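Local coordinates for lysyl oxidase (Pichia pastoris, PDB 1W7C) that oxidises primary amines, including lysine side chains, with a copper ion and a topaquinone cofactor formed from one of its own tyrosines, at the interface of chains A and B. Sequence-based numbering; all coordinates share one arbitrary frame. Chains: chain A/B, Lysyl oxidase.

The interface of chains A and B. Residues chain A 8-9, 11, 290-291; chain B 276-277, 280.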
# COMPACT_ATOMS: atom_id res chain seq x y z
N ASN A 8 -14.06 2.65 31.20
CA ASN A 8 -14.38 4.06 31.07
C ASN A 8 -15.52 4.23 30.07
O ASN A 8 -15.63 3.49 29.08
CB ASN A 8 -13.16 4.84 30.57
CG ASN A 8 -12.00 4.81 31.57
OD1 ASN A 8 -12.08 5.38 32.64
ND2 ASN A 8 -10.89 4.20 31.16
N GLU A 9 -16.34 5.25 30.27
CA GLU A 9 -17.47 5.51 29.36
C GLU A 9 -17.08 6.25 28.11
O GLU A 9 -16.03 6.91 28.06
CB GLU A 9 -18.56 6.29 30.14
CG GLU A 9 -19.14 5.56 31.33
CD GLU A 9 -19.92 4.31 30.97
OE1 GLU A 9 -20.71 4.35 30.01
OE2 GLU A 9 -19.75 3.28 31.67
N VAL A 11 -16.96 9.14 25.59
CA VAL A 11 -16.93 10.57 25.86
C VAL A 11 -17.59 11.32 24.74
O VAL A 11 -17.30 11.10 23.58
CB VAL A 11 -15.48 11.06 26.03
CG1 VAL A 11 -15.38 12.59 26.18
CG2 VAL A 11 -14.83 10.34 27.17
N GLY A 290 -11.71 1.24 27.29
CA GLY A 290 -12.75 2.01 26.65
C GLY A 290 -12.25 2.83 25.48
O GLY A 290 -11.09 2.75 25.02
N ARG A 291 -13.16 3.64 24.96
CA ARG A 291 -13.02 4.33 23.69
C ARG A 291 -12.20 5.60 23.86
O ARG A 291 -12.32 6.32 24.85
CB ARG A 291 -14.41 4.66 23.22
CG ARG A 291 -14.47 5.40 21.90
CD ARG A 291 -15.84 5.87 21.56
NE ARG A 291 -16.75 4.79 21.22
CZ ARG A 291 -18.03 4.98 20.89
NH1 ARG A 291 -18.54 6.19 20.97
NH2 ARG A 291 -18.80 3.96 20.52
N HIS B 276 -6.00 14.38 24.85
CA HIS B 276 -7.30 13.97 25.39
C HIS B 276 -7.52 12.47 25.19
O HIS B 276 -7.35 11.96 24.05
CB HIS B 276 -8.40 14.77 24.67
CG HIS B 276 -9.79 14.52 25.19
ND1 HIS B 276 -10.85 14.30 24.34
CD2 HIS B 276 -10.30 14.52 26.45
CE1 HIS B 276 -11.96 14.16 25.05
NE2 HIS B 276 -11.65 14.28 26.34
N LEU B 277 -7.83 11.77 26.27
CA LEU B 277 -8.09 10.34 26.28
C LEU B 277 -6.89 9.42 26.09
O LEU B 277 -7.04 8.20 26.04
CB LEU B 277 -9.26 9.98 25.37
CG LEU B 277 -10.50 10.83 25.58
CD1 LEU B 277 -11.58 10.40 24.60
CD2 LEU B 277 -10.95 10.84 27.01
N ARG B 280 -6.09 6.54 28.50
CA ARG B 280 -6.69 5.23 28.32
C ARG B 280 -5.75 4.43 27.42
O ARG B 280 -5.21 4.94 26.44
CB ARG B 280 -8.07 5.34 27.65
CG ARG B 280 -9.09 6.15 28.42
CD ARG B 280 -10.43 6.35 27.70
NE ARG B 280 -11.30 7.16 28.54
CZ ARG B 280 -12.61 7.26 28.42
NH1 ARG B 280 -13.26 6.56 27.51
NH2 ARG B 280 -13.30 8.02 29.28
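B:Arg280 reaches across the dimer interface and ends against two backbone carbonyls of chain A. Its side chain runs extended from CG to NE, which carries the guanidinium beyond its own loop and in among A:Asn8, A:Glu9 and A:Arg291. Both terminal nitrogens donate end-on to the carbonyl oxygen A:Glu9 O, B:Arg280 NH1 at 2.9 Å and B:Arg280 NH2 at 3.2 Å. That oxygen lies in the guanidinium plane; NH2 meets it in the carbonyl plane, whereas NH1 stands above the carbonyl plane. B:Arg280 NH1 also donates to A:Arg291 O at 2.8 Å, a more bent bond (124° at the hydrogen) whose acceptor is tilted out of the guanidinium plane.

Packing is tight over the guanidinium faces. A:Asn8 CB sits over the centre of one face, 3.3 Å from B:Arg280 CZ, and its amide stacks with the planes 20° apart; B:Leu277 CD2 from the same chain as the arginine backs the opposite face near the rim. Replacing B:Arg280 by an alanine is likely to leave both carbonyls without these donors and open a gap between A:Asn8 and B:Leu277.

The looser part lies around A:Val11, where the contacts across are apolar and longer. A:Val11 CG2 approaches B:Leu277 CD2 at 3.9 Å, while A:Val11 CG1, anti to the backbone N (chi1 174°), meets the ring atom B:His276 CE1 at 3.9 Å. Away from this core, the carboxylate of A:Glu9 points away from B:Arg280 and is poorly ordered; the bonds found here go to main-chain oxygens.

The centre of this patch lies about 37 Å from the catalytic A:Asp358, and its role is likely structural, tying the N-terminal segment of one subunit to its partner in the two-fold dimer.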